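PDB 4WUI: N-(5'-phosphoribosyl)anthranilate isomerase from Jonesia denitrificans, which probably catalyses the isomerisation of N-(5-phospho-beta-D-ribosyl)anthranilate to 1-(2-carboxyphenylamino)-1-deoxy-D-ribulose 5-phosphate, the third step from chorismate to tryptophan. Local coordinates for residues A[6-20]-A[188-201]. Numbering follows the deposited sequence. Where two conformers were deposited one is given.
Sequences IKVCGLTDPHAIDAA and KDPAKIAAFVQAAR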
ATOM      1  N   ILE A   6       4.512   6.400   4.056  1.00  7.91           N
ATOM      2  CA  ILE A   6       3.905   6.595   2.738  1.00  8.34           C
ATOM      3  C   ILE A   6       4.316   5.473   1.795  1.00  7.51           C
ATOM      4  O   ILE A   6       5.505   5.314   1.503  1.00  8.13           O
ATOM      5  CB  ILE A   6       4.292   7.941   2.113  1.00  9.20           C
ATOM      6  CG1 ILE A   6       3.793   9.104   2.988  1.00 10.02           C
ATOM      7  CG2 ILE A   6       3.744   8.037   0.698  1.00 10.45           C
ATOM      8  CD1 ILE A   6       4.289  10.494   2.549  1.00 11.53           C
ATOM      9  N   LYS A   7       3.323   4.726   1.327  1.00  7.83           N
ATOM     10  CA  LYS A   7       3.515   3.704   0.308  1.00  7.80           C
ATOM     11  C   LYS A   7       2.850   4.133  -0.988  1.00  7.52           C
ATOM     12  O   LYS A   7       1.686   4.514  -0.994  1.00  7.78           O
ATOM     13  CB  LYS A   7       2.911   2.375   0.755  1.00  8.18           C
ATOM     14  CG  LYS A   7       3.032   1.295  -0.331  1.00  8.93           C
ATOM     15  CD  LYS A   7       2.852  -0.088   0.240  1.00 10.18           C
ATOM     16  CE  LYS A   7       2.501  -1.120  -0.768  1.00 10.61           C
ATOM     17  NZ  LYS A   7       1.032  -1.209  -0.976  1.00  9.33           N
ATOM     18  N   VAL A   8       3.599   4.019  -2.084  0.52  7.28           N
ATOM     19  CA  VAL A   8       3.034   4.126  -3.420  0.52  7.57           C
ATOM     20  C   VAL A   8       2.957   2.707  -3.965  0.52  7.24           C
ATOM     21  O   VAL A   8       3.958   1.983  -3.990  0.52  8.29           O
ATOM     22  CB  VAL A   8       3.868   5.020  -4.330  0.52  8.49           C
ATOM     23  CG1 VAL A   8       3.126   5.205  -5.637  0.52  8.87           C
ATOM     24  CG2 VAL A   8       4.140   6.372  -3.643  0.52  9.67           C
ATOM     25  N   CYS A   9       1.755   2.307  -4.361  1.00  7.93           N
ATOM     26  CA  CYS A   9       1.507   0.935  -4.768  1.00  8.15           C
ATOM     27  C   CYS A   9       1.312   0.825  -6.265  1.00  8.67           C
ATOM     28  O   CYS A   9       0.820   1.731  -6.907  1.00 12.39           O
ATOM     29  CB  CYS A   9       0.279   0.380  -4.042  1.00  8.97           C
ATOM     30  SG  CYS A   9       0.260  -1.432  -4.072  1.00 11.24           S
ATOM     31  N   GLY A  10       1.652  -0.319  -6.826  1.00  8.19           N
ATOM     32  CA  GLY A  10       1.363  -0.557  -8.219  1.00  8.27           C
ATOM     33  C   GLY A  10       2.261   0.170  -9.195  1.00  8.00           C
ATOM     34  O   GLY A  10       1.778   0.669 -10.213  1.00  8.66           O
ATOM     35  N   LEU A  11       3.567   0.208  -8.914  1.00  8.31           N
ATOM     36  CA  LEU A  11       4.514   0.803  -9.847  1.00  8.53           C
ATOM     37  C   LEU A  11       4.927  -0.228 -10.871  1.00  8.50           C
ATOM     38  O   LEU A  11       5.031  -1.414 -10.591  1.00  8.44           O
ATOM     39  CB  LEU A  11       5.735   1.340  -9.123  1.00  9.62           C
ATOM     40  CG  LEU A  11       5.540   2.768  -8.521  1.00 11.86           C
ATOM     41  CD1 LEU A  11       4.494   2.862  -7.479  1.00 13.34           C
ATOM     42  CD2 LEU A  11       6.868   3.308  -8.023  1.00 12.07           C
ATOM     43  N   THR A  12       5.219   0.243 -12.086  1.00  9.07           N
ATOM     44  CA  THR A  12       5.527  -0.668 -13.179  1.00 10.19           C
ATOM     45  C   THR A  12       6.758  -0.299 -14.001  1.00  9.91           C
ATOM     46  O   THR A  12       7.123  -1.072 -14.913  1.00 10.90           O
ATOM     47  CB  THR A  12       4.317  -0.801 -14.124  1.00 11.56           C
ATOM     48  OG1 THR A  12       4.065   0.488 -14.706  1.00 13.50           O
ATOM     49  CG2 THR A  12       3.085  -1.326 -13.413  1.00 11.85           C
ATOM     50  N   ASP A  13       7.434   0.798 -13.699  1.00  9.75           N
ATOM     51  CA  ASP A  13       8.596   1.176 -14.503  1.00 10.03           C
ATOM     52  C   ASP A  13       9.601   1.964 -13.674  1.00 10.14           C
ATOM     53  O   ASP A  13       9.250   2.557 -12.638  1.00 10.06           O
ATOM     54  CB  ASP A  13       8.208   1.881 -15.824  1.00 10.68           C
ATOM     55  CG  ASP A  13       7.578   3.247 -15.683  1.00 11.15           C
ATOM     56  OD1 ASP A  13       7.114   3.657 -14.584  1.00 10.96           O
ATOM     57  OD2 ASP A  13       7.597   3.940 -16.749  1.00 13.27           O
ATOM     58  N   PRO A  14      10.850   2.002 -14.152  1.00 10.26           N
ATOM     59  CA  PRO A  14      11.866   2.833 -13.497  1.00 10.69           C
ATOM     60  C   PRO A  14      11.498   4.302 -13.451  1.00 10.94           C
ATOM     61  O   PRO A  14      11.898   4.991 -12.495  1.00 11.20           O
ATOM     62  CB  PRO A  14      13.123   2.580 -14.345  1.00 11.26           C
ATOM     63  CG  PRO A  14      12.932   1.162 -14.791  1.00 11.13           C
ATOM     64  CD  PRO A  14      11.471   1.097 -15.147  1.00 10.80           C
ATOM     65  N   HIS A  15      10.779   4.802 -14.438  1.00 11.02           N
ATOM     66  CA  HIS A  15      10.417   6.208 -14.443  1.00 11.68           C
ATOM     67  C   HIS A  15       9.643   6.550 -13.153  1.00 11.34           C
ATOM     68  O   HIS A  15       9.861   7.595 -12.539  1.00 11.98           O
ATOM     69  CB  HIS A  15       9.557   6.447 -15.688  1.00 13.17           C
ATOM     70  CG  HIS A  15       9.329   7.872 -16.012  1.00 15.29           C
ATOM     71  ND1 HIS A  15       8.093   8.495 -16.007  1.00 16.87           N
ATOM     72  CD2 HIS A  15      10.212   8.803 -16.429  1.00 17.66           C
ATOM     73  CE1 HIS A  15       8.236   9.754 -16.399  1.00 17.91           C
ATOM     74  NE2 HIS A  15       9.511   9.964 -16.629  1.00 19.22           N
ATOM     75  N   ALA A  16       8.750   5.658 -12.742  1.00 10.38           N
ATOM     76  CA  ALA A  16       7.989   5.829 -11.500  1.00 10.02           C
ATOM     77  C   ALA A  16       8.845   5.595 -10.262  1.00  9.85           C
ATOM     78  O   ALA A  16       8.718   6.337  -9.288  1.00 10.29           O
ATOM     79  CB  ALA A  16       6.788   4.929 -11.515  1.00 10.51           C
ATOM     80  N   ILE A  17       9.700   4.584 -10.282  1.00  9.83           N
ATOM     81  CA  ILE A  17      10.594   4.336  -9.159  1.00  9.99           C
ATOM     82  C   ILE A  17      11.456   5.557  -8.902  1.00 10.46           C
ATOM     83  O   ILE A  17      11.638   5.939  -7.729  1.00 10.27           O
ATOM     84  CB  ILE A  17      11.460   3.075  -9.373  1.00 10.59           C
ATOM     85  CG1 ILE A  17      10.564   1.813  -9.338  1.00 11.20           C
ATOM     86  CG2 ILE A  17      12.565   2.982  -8.327  1.00 11.02           C
ATOM     87  CD1 ILE A  17      11.288   0.524  -9.650  1.00 11.53           C
ATOM     88  N   ASP A  18      11.991   6.178  -9.957  1.00 11.15           N
ATOM     89  CA  ASP A  18      12.818   7.347  -9.776  1.00 12.16           C
ATOM     90  C   ASP A  18      12.058   8.453  -9.052  1.00 11.64           C
ATOM     91  O   ASP A  18      12.617   9.135  -8.171  1.00 12.06           O
ATOM     92  CB  ASP A  18      13.287   7.880 -11.147  1.00 14.05           C
ATOM     93  CG  ASP A  18      14.348   7.026 -11.797  1.00 17.03           C
ATOM     94  OD1 ASP A  18      14.931   6.179 -11.100  1.00 18.22           O
ATOM     95  OD2 ASP A  18      14.592   7.219 -13.008  1.00 18.76           O
ATOM     96  N   ALA A  19      10.796   8.659  -9.412  1.00 11.39           N
ATOM     97  CA  ALA A  19       9.989   9.688  -8.748  1.00 11.51           C
ATOM     98  C   ALA A  19       9.747   9.329  -7.286  1.00 10.82           C
ATOM     99  O   ALA A  19       9.767  10.196  -6.404  1.00 11.44           O
ATOM    100  CB  ALA A  19       8.679   9.870  -9.481  1.00 12.46           C
ATOM    101  N   ALA A  20       9.477   8.065  -7.014  1.00 10.44           N
ATOM    102  CA  ALA A  20       9.255   7.624  -5.646  1.00 10.24           C
ATOM    103  C   ALA A  20      10.521   7.815  -4.788  1.00 10.08           C
ATOM    104  O   ALA A  20      10.429   8.239  -3.628  1.00 10.63           O
ATOM    105  CB  ALA A  20       8.811   6.181  -5.661  1.00 10.94           C
ATOM    106  N   LYS A 188       2.339   5.269 -13.395  1.00 11.54           N
ATOM    107  CA  LYS A 188       2.490   6.254 -12.323  1.00 11.92           C
ATOM    108  C   LYS A 188       3.062   7.539 -12.905  1.00 12.65           C
ATOM    109  O   LYS A 188       3.940   7.525 -13.774  1.00 14.73           O
ATOM    110  CB  LYS A 188       3.326   5.715 -11.176  1.00 11.48           C
ATOM    111  CG  LYS A 188       2.478   5.283  -9.995  1.00 10.68           C
ATOM    112  CD  LYS A 188       1.582   4.105 -10.307  1.00  9.81           C
ATOM    113  CE  LYS A 188       0.639   3.798  -9.163  1.00  9.82           C
ATOM    114  NZ  LYS A 188      -0.198   2.619  -9.451  1.00  9.56           N
ATOM    115  N   ASP A 189       2.561   8.662 -12.401  0.53 12.25           N
ATOM    116  CA  ASP A 189       2.882   9.996 -12.890  0.53 12.62           C
ATOM    117  C   ASP A 189       3.839  10.659 -11.897  0.53 12.20           C
ATOM    118  O   ASP A 189       3.431  10.952 -10.776  0.53 11.83           O
ATOM    119  CB  ASP A 189       1.561  10.781 -12.976  0.53 13.89           C
ATOM    120  CG  ASP A 189       1.731  12.184 -13.538  0.53 15.64           C
ATOM    121  OD1 ASP A 189       2.831  12.755 -13.425  0.53 16.08           O
ATOM    122  OD2 ASP A 189       0.765  12.737 -14.121  0.53 16.96           O
ATOM    123  N   PRO A 190       5.105  10.927 -12.294  1.00 12.32           N
ATOM    124  CA  PRO A 190       6.038  11.538 -11.337  1.00 12.33           C
ATOM    125  C   PRO A 190       5.515  12.812 -10.676  1.00 11.90           C
ATOM    126  O   PRO A 190       5.736  12.997  -9.487  1.00 12.03           O
ATOM    127  CB  PRO A 190       7.274  11.816 -12.215  1.00 13.46           C
ATOM    128  CG  PRO A 190       7.254  10.691 -13.214  1.00 13.88           C
ATOM    129  CD  PRO A 190       5.779  10.584 -13.566  1.00 13.34           C
ATOM    130  N   ALA A 191       4.867  13.688 -11.439  1.00 12.35           N
ATOM    131  CA  ALA A 191       4.386  14.932 -10.844  1.00 12.89           C
ATOM    132  C   ALA A 191       3.344  14.664  -9.764  1.00 12.00           C
ATOM    133  O   ALA A 191       3.315  15.370  -8.752  1.00 12.19           O
ATOM    134  CB  ALA A 191       3.828  15.853 -11.911  1.00 14.47           C
ATOM    135  N   LYS A 192       2.467  13.696  -9.989  1.00 11.61           N
ATOM    136  CA  LYS A 192       1.467  13.365  -8.984  1.00 11.34           C
ATOM    137  C   LYS A 192       2.097  12.730  -7.754  1.00 10.21           C
ATOM    138  O   LYS A 192       1.635  12.974  -6.636  1.00 10.20           O
ATOM    139  CB  LYS A 192       0.355  12.476  -9.538  1.00 12.45           C
ATOM    140  CG  LYS A 192      -0.526  13.183 -10.555  1.00 14.64           C
ATOM    141  CD  LYS A 192      -1.637  12.280 -11.016  1.00 17.02           C
ATOM    142  CE  LYS A 192      -2.573  12.966 -11.968  1.00 19.96           C
ATOM    143  NZ  LYS A 192      -3.744  12.100 -12.238  1.00 21.75           N
ATOM    144  N   ILE A 193       3.104  11.876  -7.934  1.00  9.80           N
ATOM    145  CA  ILE A 193       3.803  11.314  -6.782  1.00  9.67           C
ATOM    146  C   ILE A 193       4.408  12.415  -5.940  1.00  9.97           C
ATOM    147  O   ILE A 193       4.260  12.438  -4.720  1.00 10.09           O
ATOM    148  CB  ILE A 193       4.869  10.273  -7.240  1.00 10.11           C
ATOM    149  CG1 ILE A 193       4.176   9.000  -7.780  1.00 10.46           C
ATOM    150  CG2 ILE A 193       5.822   9.923  -6.109  1.00 11.13           C
ATOM    151  CD1 ILE A 193       5.125   8.061  -8.500  1.00 11.40           C
ATOM    152  N   ALA A 194       5.100  13.346  -6.591  1.00 10.31           N
ATOM    153  CA  ALA A 194       5.717  14.445  -5.876  1.00 11.23           C
ATOM    154  C   ALA A 194       4.671  15.279  -5.138  1.00 10.49           C
ATOM    155  O   ALA A 194       4.840  15.660  -3.971  1.00 10.98           O
ATOM    156  CB  ALA A 194       6.530  15.322  -6.820  1.00 12.44           C
ATOM    157  N   ALA A 195       3.573  15.570  -5.817  1.00 10.35           N
ATOM    158  CA  ALA A 195       2.500  16.390  -5.231  1.00 10.64           C
ATOM    159  C   ALA A 195       1.861  15.678  -4.037  1.00 10.09           C
ATOM    160  O   ALA A 195       1.544  16.307  -3.019  1.00 10.34           O
ATOM    161  CB  ALA A 195       1.453  16.702  -6.275  1.00 11.44           C
ATOM    162  N   PHE A 196       1.633  14.379  -4.169  1.00  9.76           N
ATOM    163  CA  PHE A 196       1.042  13.597  -3.101  1.00  9.36           C
ATOM    164  C   PHE A 196       1.889  13.669  -1.845  1.00  9.28           C
ATOM    165  O   PHE A 196       1.386  13.901  -0.740  1.00  9.40           O
ATOM    166  CB  PHE A 196       0.894  12.138  -3.546  1.00  9.33           C
ATOM    167  CG  PHE A 196       0.191  11.276  -2.546  1.00  8.92           C
ATOM    168  CD1 PHE A 196      -1.194  11.201  -2.544  1.00  9.24           C
ATOM    169  CD2 PHE A 196       0.881  10.592  -1.561  1.00  9.54           C
ATOM    170  CE1 PHE A 196      -1.859  10.424  -1.625  1.00  9.73           C
ATOM    171  CE2 PHE A 196       0.197   9.811  -0.635  1.00  9.94           C
ATOM    172  CZ  PHE A 196      -1.168   9.739  -0.676  1.00 10.01           C
ATOM    173  N   VAL A 197       3.190  13.443  -1.997  1.00  9.37           N
ATOM    174  CA  VAL A 197       4.082  13.442  -0.865  1.00  9.73           C
ATOM    175  C   VAL A 197       4.148  14.844  -0.238  1.00 10.12           C
ATOM    176  O   VAL A 197       4.160  14.991   0.989  1.00 10.95           O
ATOM    177  CB  VAL A 197       5.441  12.872  -1.242  1.00 10.76           C
ATOM    178  CG1 VAL A 197       6.419  13.023  -0.109  1.00 12.23           C
ATOM    179  CG2 VAL A 197       5.302  11.403  -1.664  1.00 11.17           C
ATOM    180  N   GLN A 198       4.212  15.882  -1.075  1.00 10.06           N
ATOM    181  CA  GLN A 198       4.236  17.241  -0.558  1.00 10.68           C
ATOM    182  C   GLN A 198       2.989  17.516   0.274  1.00 10.48           C
ATOM    183  O   GLN A 198       3.063  18.056   1.375  1.00 11.30           O
ATOM    184  CB  GLN A 198       4.334  18.242  -1.692  1.00 11.79           C
ATOM    185  CG  GLN A 198       4.344  19.676  -1.205  1.00 14.48           C
ATOM    186  CD  GLN A 198       4.537  20.639  -2.342  1.00 17.62           C
ATOM    187  OE1 GLN A 198       5.515  20.542  -3.077  1.00 20.31           O
ATOM    188  NE2 GLN A 198       3.623  21.577  -2.496  1.00 18.96           N
ATOM    189  N   ALA A 199       1.833  17.175  -0.244  1.00  9.98           N
ATOM    190  CA  ALA A 199       0.580  17.405   0.458  1.00 10.08           C
ATOM    191  C   ALA A 199       0.539  16.630   1.778  1.00 10.97           C
ATOM    192  O   ALA A 199       0.118  17.158   2.823  1.00 11.73           O
ATOM    193  CB  ALA A 199      -0.608  17.022  -0.415  1.00 10.47           C
ATOM    194  N   ALA A 200       0.972  15.372   1.743  1.00 10.39           N
ATOM    195  CA  ALA A 200       0.897  14.494   2.909  1.00 11.28           C
ATOM    196  C   ALA A 200       1.863  14.983   4.006  1.00 12.76           C
ATOM    197  O   ALA A 200       1.504  15.025   5.183  1.00 14.45           O
ATOM    198  CB  ALA A 200       1.210  13.078   2.510  1.00 11.15           C
ATOM    199  N   ARG A 201       3.098  15.307   3.640  1.00 13.86           N
ATOM    200  CA  ARG A 201       4.098  15.722   4.615  1.00 15.19           C
ATOM    201  C   ARG A 201       3.877  17.125   5.112  1.00 15.80           C
ATOM    202  O   ARG A 201       4.356  17.497   6.188  1.00 17.04           O
ATOM    203  CB  ARG A 201       5.486  15.617   4.035  1.00 16.40           C
ATOM    204  CG  ARG A 201       5.873  14.210   3.965  1.00 17.71           C
ATOM    205  CD  ARG A 201       7.359  14.051   3.759  1.00 18.29           C
ATOM    206  NE  ARG A 201       7.636  12.632   3.760  1.00 18.22           N
ATOM    207  CZ  ARG A 201       8.399  12.005   2.879  1.00 17.37           C
ATOM    208  NH1 ARG A 201       9.080  12.647   1.909  1.00 16.74           N
ATOM    209  NH2 ARG A 201       8.503  10.697   3.003  1.00 18.17           N
TER
HETATM  210  O   HOH W   1       4.587   3.057 -13.457  1.00 12.65           O
HETATM  211  O   HOH W   2       6.032   6.208 -15.045  1.00 12.83           O
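Lys-188 reaches over the loop that follows strand 6-8 and donates to two successive carbonyls. Its NZ lies 2.9 Å from Cys-9 O, in the plane of that carbonyl, and 2.9 Å from Gly-10 O, which it meets from above the carbonyl plane. The chain bends once, at chi2, then runs straight to the ammonium, which also bonds Ser-178 and forms a salt bridge with Glu-182. With an alanine here, both carbonyls would probably lose this donor and Glu-182 its charged mate.

Water mediates a second polar link. One molecule accepts from the backbone N of Thr-12 and Lys-188 and donates to Asp-13 OD1; another bridges Asp-13 OD1 and Lys-188 O, 2.8 Å from each. Asp-13 OD1 also caps helix 14-20 through Ala-16 N.

In this (beta-alpha)8 barrel the contact closes the outer ring of helices: helix 190-201, the last of the chain, packs beside the first helix, 14-20, at 23° and 9.0 Å between axes, and runs nearly antiparallel to the first strand.

Apolar contacts fill the seam. Between the helices, Ala-19 CB touches Pro-190 CB at 3.6 Å, while the His-15 side chain crosses that of Pro-190 at about a right angle, CE1 3.5 Å from Pro-190 CG. Ile-193 rests CD1 against Ala-16 O and Ala-19 CB. Over the strand, Ile-6 splits its branches: chi1 of -62° sets CG2 anti to the backbone N, where it meets the edge of the Phe-196 ring, and leaves CG1 to carry CD1 on to Ala-200 CB at 4.0 Å and Val-197 CG1 at 4.2 Å.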